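Local coordinates for hypothetical protein VC1899 (Vibrio cholerae, PDB 1XMX), which is of unknown function but has a Card1-like endonuclease domain of the PDDEXK clan and probably binds nucleic acid, at residues Pro270-Tyr282 against Arg291-Lys303. Numbering follows the deposited sequence.
Sequences PTIQDRSLNVQVY and RNELDVATVVNNK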
ATOM      1  N   PRO A 270       4.495  -2.864 -15.238  1.00 23.87           N
ATOM      2  CA  PRO A 270       5.539  -2.145 -14.445  1.00 23.37           C
ATOM      3  C   PRO A 270       5.039  -1.055 -13.495  1.00 20.09           C
ATOM      4  O   PRO A 270       5.805  -0.647 -12.642  1.00 20.60           O
ATOM      5  CB  PRO A 270       6.486  -1.527 -15.508  1.00 23.31           C
ATOM      6  CG  PRO A 270       5.681  -1.502 -16.798  1.00 23.82           C
ATOM      7  CD  PRO A 270       4.710  -2.736 -16.687  1.00 24.44           C
ATOM      8  N   THR A 271       3.791  -0.594 -13.605  1.00 19.81           N
ATOM      9  CA  THR A 271       3.267   0.382 -12.614  1.00 17.83           C
ATOM     10  C   THR A 271       3.172  -0.232 -11.208  1.00 19.17           C
ATOM     11  O   THR A 271       3.047   0.470 -10.264  1.00 17.34           O
ATOM     12  CB  THR A 271       1.873   0.966 -13.016  1.00 20.26           C
ATOM     13  OG1 THR A 271       0.954  -0.115 -13.289  1.00 19.65           O
ATOM     14  CG2 THR A 271       1.973   1.856 -14.263  1.00 18.53           C
ATOM     15  N   ILE A 272       3.217  -1.560 -11.074  1.00 18.15           N
ATOM     16  CA  ILE A 272       3.187  -2.161  -9.739  1.00 17.99           C
ATOM     17  C   ILE A 272       4.636  -2.196  -9.328  1.00 18.32           C
ATOM     18  O   ILE A 272       5.405  -3.014  -9.802  1.00 21.68           O
ATOM     19  CB  ILE A 272       2.604  -3.596  -9.763  1.00 17.28           C
ATOM     20  CG1 ILE A 272       1.203  -3.593 -10.397  1.00 17.69           C
ATOM     21  CG2 ILE A 272       2.585  -4.198  -8.347  1.00 18.79           C
ATOM     22  CD1 ILE A 272       0.635  -4.941 -10.637  1.00 18.98           C
ATOM     23  N   GLN A 273       5.021  -1.309  -8.443  1.00 18.32           N
ATOM     24  CA  GLN A 273       6.411  -0.998  -8.290  1.00 17.87           C
ATOM     25  C   GLN A 273       6.925  -1.657  -6.999  1.00 20.48           C
ATOM     26  O   GLN A 273       8.117  -1.739  -6.785  1.00 22.80           O
ATOM     27  CB  GLN A 273       6.524   0.526  -8.304  1.00 14.90           C
ATOM     28  CG  GLN A 273       5.977   1.177  -7.023  1.00 18.15           C
ATOM     29  CD  GLN A 273       5.488   2.556  -7.277  1.00 15.46           C
ATOM     30  OE1 GLN A 273       4.508   2.737  -7.984  1.00 18.28           O
ATOM     31  NE2 GLN A 273       6.177   3.538  -6.742  1.00 13.59           N
ATOM     32  N   ASP A 274       6.014  -2.147  -6.157  1.00 21.20           N
ATOM     33  CA  ASP A 274       6.363  -2.802  -4.891  1.00 23.07           C
ATOM     34  C   ASP A 274       5.219  -3.717  -4.375  1.00 22.58           C
ATOM     35  O   ASP A 274       4.068  -3.450  -4.621  1.00 24.57           O
ATOM     36  CB  ASP A 274       6.786  -1.797  -3.799  1.00 23.58           C
ATOM     37  CG  ASP A 274       7.604  -2.478  -2.680  1.00 26.15           C
ATOM     38  OD1 ASP A 274       8.112  -3.596  -2.911  1.00 29.88           O
ATOM     39  OD2 ASP A 274       7.766  -1.938  -1.583  1.00 26.44           O
ATOM     40  N   ARG A 275       5.537  -4.774  -3.641  1.00 21.97           N
ATOM     41  CA  ARG A 275       4.493  -5.667  -3.129  1.00 23.97           C
ATOM     42  C   ARG A 275       5.034  -6.392  -1.959  1.00 23.31           C
ATOM     43  O   ARG A 275       6.231  -6.678  -1.922  1.00 23.70           O
ATOM     44  CB  ARG A 275       4.042  -6.713  -4.150  1.00 24.71           C
ATOM     45  CG  ARG A 275       5.202  -7.457  -4.718  1.00 26.37           C
ATOM     46  CD  ARG A 275       4.805  -8.639  -5.669  1.00 28.68           C
ATOM     47  NE  ARG A 275       6.063  -9.042  -6.285  1.00 31.60           N
ATOM     48  CZ  ARG A 275       6.886  -9.946  -5.766  1.00 33.73           C
ATOM     49  NH1 ARG A 275       6.518 -10.635  -4.697  1.00 35.82           N
ATOM     50  NH2 ARG A 275       8.047 -10.205  -6.353  1.00 33.93           N
ATOM     51  N   SER A 276       4.142  -6.761  -1.035  1.00 22.09           N
ATOM     52  CA  SER A 276       4.560  -7.452   0.165  1.00 22.52           C
ATOM     53  C   SER A 276       3.435  -8.279   0.744  1.00 22.21           C
ATOM     54  O   SER A 276       2.285  -7.978   0.504  1.00 23.79           O
ATOM     55  CB  SER A 276       5.025  -6.435   1.192  1.00 24.43           C
ATOM     56  OG  SER A 276       6.116  -6.994   1.898  1.00 29.46           O
ATOM     57  N   LEU A 277       3.788  -9.282   1.546  1.00 21.03           N
ATOM     58  CA  LEU A 277       2.874 -10.209   2.190  1.00 19.30           C
ATOM     59  C   LEU A 277       2.917 -10.003   3.684  1.00 19.10           C
ATOM     60  O   LEU A 277       3.967 -10.030   4.282  1.00 21.00           O
ATOM     61  CB  LEU A 277       3.272 -11.675   1.845  1.00 18.52           C
ATOM     62  CG  LEU A 277       2.382 -12.839   2.310  1.00 18.31           C
ATOM     63  CD1 LEU A 277       0.876 -12.651   1.875  1.00 18.11           C
ATOM     64  CD2 LEU A 277       2.911 -14.210   1.806  1.00 19.19           C
ATOM     65  N   ASN A 278       1.768  -9.750   4.280  1.00 21.38           N
ATOM     66  CA  ASN A 278       1.624  -9.657   5.731  1.00 23.51           C
ATOM     67  C   ASN A 278       2.557  -8.638   6.390  1.00 24.63           C
ATOM     68  O   ASN A 278       3.289  -8.969   7.329  1.00 24.32           O
ATOM     69  CB  ASN A 278       1.760 -11.038   6.390  1.00 24.87           C
ATOM     70  CG  ASN A 278       0.501 -11.885   6.214  1.00 27.79           C
ATOM     71  OD1 ASN A 278      -0.606 -11.418   6.508  1.00 29.19           O
ATOM     72  ND2 ASN A 278       0.657 -13.129   5.744  1.00 26.23           N
ATOM     73  N   VAL A 279       2.515  -7.404   5.897  1.00 22.60           N
ATOM     74  CA  VAL A 279       3.306  -6.342   6.459  1.00 22.34           C
ATOM     75  C   VAL A 279       2.789  -6.045   7.874  1.00 23.09           C
ATOM     76  O   VAL A 279       1.584  -5.827   8.059  1.00 21.21           O
ATOM     77  CB  VAL A 279       3.190  -5.086   5.575  1.00 21.69           C
ATOM     78  CG1 VAL A 279       4.176  -4.038   6.049  1.00 21.00           C
ATOM     79  CG2 VAL A 279       3.460  -5.447   4.103  1.00 21.44           C
ATOM     80  N   GLN A 280       3.673  -6.103   8.873  1.00 23.99           N
ATOM     81  CA  GLN A 280       3.355  -5.586  10.220  1.00 24.74           C
ATOM     82  C   GLN A 280       3.588  -4.065  10.289  1.00 24.33           C
ATOM     83  O   GLN A 280       4.645  -3.611   9.947  1.00 23.49           O
ATOM     84  CB  GLN A 280       4.196  -6.288  11.283  1.00 27.34           C
ATOM     85  CG  GLN A 280       4.222  -7.809  11.134  1.00 27.88           C
ATOM     86  CD  GLN A 280       2.829  -8.404  11.309  1.00 30.10           C
ATOM     87  OE1 GLN A 280       2.319  -9.154  10.457  1.00 30.84           O
ATOM     88  NE2 GLN A 280       2.194  -8.051  12.404  1.00 31.23           N
ATOM     89  N   VAL A 281       2.602  -3.297  10.769  1.00 24.68           N
ATOM     90  CA  VAL A 281       2.644  -1.832  10.728  1.00 24.32           C
ATOM     91  C   VAL A 281       2.475  -1.337  12.162  1.00 26.36           C
ATOM     92  O   VAL A 281       1.527  -1.740  12.861  1.00 27.18           O
ATOM     93  CB  VAL A 281       1.467  -1.216   9.913  1.00 23.09           C
ATOM     94  CG1 VAL A 281       1.596   0.344   9.805  1.00 21.29           C
ATOM     95  CG2 VAL A 281       1.313  -1.866   8.572  1.00 24.14           C
ATOM     96  N   TYR A 282       3.404  -0.489  12.586  1.00 24.57           N
ATOM     97  CA  TYR A 282       3.438   0.087  13.915  1.00 27.50           C
ATOM     98  C   TYR A 282       3.313   1.623  13.859  1.00 28.60           C
ATOM     99  O   TYR A 282       3.921   2.257  12.986  1.00 26.45           O
ATOM    100  CB  TYR A 282       4.759  -0.313  14.610  1.00 27.87           C
ATOM    101  CG  TYR A 282       4.948  -1.813  14.756  1.00 28.62           C
ATOM    102  CD1 TYR A 282       5.590  -2.560  13.767  1.00 29.12           C
ATOM    103  CD2 TYR A 282       4.485  -2.478  15.883  1.00 29.61           C
ATOM    104  CE1 TYR A 282       5.766  -3.944  13.901  1.00 29.33           C
ATOM    105  CE2 TYR A 282       4.634  -3.872  16.036  1.00 30.39           C
ATOM    106  CZ  TYR A 282       5.280  -4.600  15.034  1.00 29.31           C
ATOM    107  OH  TYR A 282       5.435  -5.972  15.181  1.00 29.50           O
ATOM    108  N   ARG A 291      -0.946  -1.373  16.399  1.00 36.11           N
ATOM    109  CA  ARG A 291      -0.369  -2.384  15.478  1.00 36.59           C
ATOM    110  C   ARG A 291      -1.458  -2.807  14.481  1.00 34.92           C
ATOM    111  O   ARG A 291      -2.611  -2.998  14.864  1.00 34.35           O
ATOM    112  CB  ARG A 291       0.140  -3.616  16.264  1.00 39.02           C
ATOM    113  CG  ARG A 291       1.087  -4.614  15.517  1.00 40.18           C
ATOM    114  CD  ARG A 291       0.563  -5.085  14.169  1.00 42.85           C
ATOM    115  NE  ARG A 291       0.565  -6.555  13.981  1.00 46.30           N
ATOM    116  CZ  ARG A 291      -0.527  -7.333  13.805  1.00 46.58           C
ATOM    117  NH1 ARG A 291      -1.754  -6.789  13.801  1.00 46.40           N
ATOM    118  NH2 ARG A 291      -0.404  -8.669  13.629  1.00 45.23           N
ATOM    119  N   ASN A 292      -1.096  -2.891  13.203  1.00 33.41           N
ATOM    120  CA  ASN A 292      -1.998  -3.341  12.177  1.00 31.02           C
ATOM    121  C   ASN A 292      -1.246  -4.337  11.314  1.00 28.95           C
ATOM    122  O   ASN A 292      -0.044  -4.404  11.399  1.00 27.24           O
ATOM    123  CB  ASN A 292      -2.466  -2.165  11.331  1.00 32.54           C
ATOM    124  CG  ASN A 292      -3.483  -1.282  12.055  1.00 34.17           C
ATOM    125  OD1 ASN A 292      -4.634  -1.703  12.335  1.00 33.35           O
ATOM    126  ND2 ASN A 292      -3.075  -0.038  12.340  1.00 31.24           N
ATOM    127  N   GLU A 293      -1.957  -5.133  10.510  1.00 27.97           N
ATOM    128  CA  GLU A 293      -1.294  -6.026   9.536  1.00 26.94           C
ATOM    129  C   GLU A 293      -1.871  -5.814   8.154  1.00 24.00           C
ATOM    130  O   GLU A 293      -3.070  -5.821   8.001  1.00 22.83           O
ATOM    131  CB  GLU A 293      -1.459  -7.501   9.911  1.00 30.87           C
ATOM    132  CG  GLU A 293      -0.900  -8.443   8.846  1.00 33.91           C
ATOM    133  CD  GLU A 293      -0.908  -9.874   9.308  1.00 37.73           C
ATOM    134  OE1 GLU A 293      -1.982 -10.527   9.260  1.00 37.83           O
ATOM    135  OE2 GLU A 293       0.167 -10.346   9.739  1.00 39.61           O
ATOM    136  N   LEU A 294      -1.029  -5.637   7.142  1.00 22.05           N
ATOM    137  CA  LEU A 294      -1.522  -5.516   5.766  1.00 19.21           C
ATOM    138  C   LEU A 294      -1.335  -6.864   5.056  1.00 20.21           C
ATOM    139  O   LEU A 294      -0.206  -7.322   4.857  1.00 21.08           O
ATOM    140  CB  LEU A 294      -0.808  -4.365   5.005  1.00 17.98           C
ATOM    141  CG  LEU A 294      -0.630  -3.035   5.684  1.00 17.56           C
ATOM    142  CD1 LEU A 294       0.095  -2.043   4.818  1.00 17.64           C
ATOM    143  CD2 LEU A 294      -1.943  -2.423   6.070  1.00 18.20           C
ATOM    144  N   ASP A 295      -2.445  -7.539   4.745  1.00 19.96           N
ATOM    145  CA  ASP A 295      -2.368  -8.882   4.183  1.00 20.38           C
ATOM    146  C   ASP A 295      -1.513  -8.895   2.901  1.00 20.77           C
ATOM    147  O   ASP A 295      -0.518  -9.615   2.823  1.00 21.15           O
ATOM    148  CB  ASP A 295      -3.768  -9.501   4.006  1.00 21.28           C
ATOM    149  CG  ASP A 295      -4.504  -9.685   5.337  1.00 23.00           C
ATOM    150  OD1 ASP A 295      -3.843  -9.732   6.402  1.00 22.45           O
ATOM    151  OD2 ASP A 295      -5.754  -9.749   5.352  1.00 24.20           O
ATOM    152  N   VAL A 296      -1.896  -8.087   1.913  1.00 18.94           N
ATOM    153  CA  VAL A 296      -1.050  -7.847   0.743  1.00 19.49           C
ATOM    154  C   VAL A 296      -1.054  -6.353   0.550  1.00 19.59           C
ATOM    155  O   VAL A 296      -2.115  -5.713   0.505  1.00 22.07           O
ATOM    156  CB  VAL A 296      -1.573  -8.542  -0.551  1.00 19.44           C
ATOM    157  CG1 VAL A 296      -0.567  -8.332  -1.775  1.00 19.76           C
ATOM    158  CG2 VAL A 296      -1.832 -10.009  -0.295  1.00 15.69           C
ATOM    159  N   ALA A 297       0.134  -5.786   0.522  1.00 18.73           N
ATOM    160  CA  ALA A 297       0.306  -4.362   0.275  1.00 19.14           C
ATOM    161  C   ALA A 297       1.073  -4.194  -1.031  1.00 19.02           C
ATOM    162  O   ALA A 297       2.044  -4.917  -1.268  1.00 17.92           O
ATOM    163  CB  ALA A 297       1.093  -3.723   1.403  1.00 18.07           C
ATOM    164  N   THR A 298       0.643  -3.234  -1.860  1.00 19.66           N
ATOM    165  CA  THR A 298       1.395  -2.813  -3.055  1.00 22.44           C
ATOM    166  C   THR A 298       1.500  -1.288  -3.153  1.00 20.84           C
ATOM    167  O   THR A 298       0.765  -0.547  -2.484  1.00 21.07           O
ATOM    168  CB  THR A 298       0.764  -3.305  -4.368  1.00 22.34           C
ATOM    169  OG1 THR A 298      -0.555  -2.772  -4.482  1.00 25.53           O
ATOM    170  CG2 THR A 298       0.642  -4.792  -4.390  1.00 21.19           C
ATOM    171  N   VAL A 299       2.448  -0.816  -3.953  1.00 19.61           N
ATOM    172  CA  VAL A 299       2.374   0.557  -4.459  1.00 16.12           C
ATOM    173  C   VAL A 299       2.235   0.409  -5.984  1.00 18.13           C
ATOM    174  O   VAL A 299       2.999  -0.355  -6.626  1.00 17.01           O
ATOM    175  CB  VAL A 299       3.636   1.428  -4.074  1.00 15.77           C
ATOM    176  CG1 VAL A 299       3.489   2.879  -4.605  1.00 13.15           C
ATOM    177  CG2 VAL A 299       3.833   1.472  -2.567  1.00 13.73           C
ATOM    178  N   VAL A 300       1.314   1.184  -6.566  1.00 15.86           N
ATOM    179  CA  VAL A 300       1.052   1.150  -7.979  1.00 14.73           C
ATOM    180  C   VAL A 300       0.854   2.573  -8.440  1.00 16.03           C
ATOM    181  O   VAL A 300       0.028   3.261  -7.890  1.00 14.80           O
ATOM    182  CB  VAL A 300      -0.269   0.405  -8.286  1.00 15.76           C
ATOM    183  CG1 VAL A 300      -0.463   0.255  -9.779  1.00 12.17           C
ATOM    184  CG2 VAL A 300      -0.303  -0.976  -7.495  1.00 17.18           C
ATOM    185  N   ASN A 301       1.597   2.990  -9.478  1.00 14.64           N
ATOM    186  CA  ASN A 301       1.567   4.343  -9.954  1.00 16.70           C
ATOM    187  C   ASN A 301       1.725   5.319  -8.791  1.00 15.83           C
ATOM    188  O   ASN A 301       0.986   6.320  -8.703  1.00 14.92           O
ATOM    189  CB  ASN A 301       0.334   4.657 -10.806  1.00 17.30           C
ATOM    190  CG  ASN A 301       0.523   5.972 -11.603  1.00 16.05           C
ATOM    191  OD1 ASN A 301       1.622   6.302 -11.971  1.00 19.96           O
ATOM    192  ND2 ASN A 301      -0.545   6.688 -11.860  1.00 13.73           N
ATOM    193  N   ASN A 302       2.681   5.004  -7.912  1.00 14.54           N
ATOM    194  CA  ASN A 302       2.997   5.828  -6.762  1.00 14.25           C
ATOM    195  C   ASN A 302       1.839   6.010  -5.752  1.00 16.65           C
ATOM    196  O   ASN A 302       1.928   6.898  -4.908  1.00 12.87           O
ATOM    197  CB  ASN A 302       3.549   7.198  -7.187  1.00 13.60           C
ATOM    198  CG  ASN A 302       4.903   7.100  -7.845  1.00 12.99           C
ATOM    199  OD1 ASN A 302       5.817   6.428  -7.339  1.00 13.68           O
ATOM    200  ND2 ASN A 302       5.046   7.754  -9.004  1.00 12.71           N
ATOM    201  N   LYS A 303       0.766   5.192  -5.864  1.00 16.96           N
ATOM    202  CA  LYS A 303      -0.355   5.163  -4.902  1.00 15.32           C
ATOM    203  C   LYS A 303      -0.357   3.835  -4.072  1.00 16.39           C
ATOM    204  O   LYS A 303      -0.279   2.720  -4.647  1.00 12.13           O
ATOM    205  CB  LYS A 303      -1.658   5.254  -5.653  1.00 15.08           C
ATOM    206  CG  LYS A 303      -1.732   6.362  -6.608  1.00 15.54           C
ATOM    207  CD  LYS A 303      -3.007   6.329  -7.437  1.00 15.34           C
ATOM    208  CE  LYS A 303      -2.861   7.360  -8.529  1.00 17.55           C
ATOM    209  NZ  LYS A 303      -4.057   7.413  -9.326  1.00 19.36           N
TER
HETATM  210  O   HOH W   1      -0.670   0.851  12.977  1.00 26.15           O
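Q273 reaches across to the type I' turn V300-K303 and clasps N302 twice: its OE1 accepts the N302 backbone N at 2.9 Å, and its NE2 gives a nearly straight bond (167°) to N302 OD1 at 3.0 Å. The two amide planes stand 79° apart, and the NE2 bond lies in the plane of the Q273 amide but meets OD1 from above its carbonyl plane. A glutamine suits this place because one flat group both accepts and donates; NE2 also bonds I142 O, while N302 ND2 bonds D123 OD2. The Q273 chain lies over V299, CD 3.4 Å from V299 CG1. An extra residue here, Q273 beside D274 opposite V299, makes a classic beta bulge.

The antiparallel pairing turns a corner at L277-N278 and D295-V296, with a G1 bulge of N278 and V279 against L294; positive phi (56°) suits asparagine at N278. D295 OD2 accepts the backbone N of C309, a placement resembling the PD-(D/E)XK aspartate. V279 CG2 spans the bend to A297 CB at 4.0 Å. The tight side is mainly aliphatic: branched V281 puts CG2 3.7 Å from L294 CG, and L332 of helix 321-333 packs on both; N292 OD1 there bonds K324 NZ.

On the outer limb, the other face is looser and polar. Long, flexible chains serve Q280, R291 and E293, while R291 CG packs 3.7 Å from Y282 CE2. The chemistry implies a bent hairpin held by backbone bonds and buried aliphatics, Q273-N302 amides tying its inner end to the turn, consistent with a PDDEXK nuclease's central sheet.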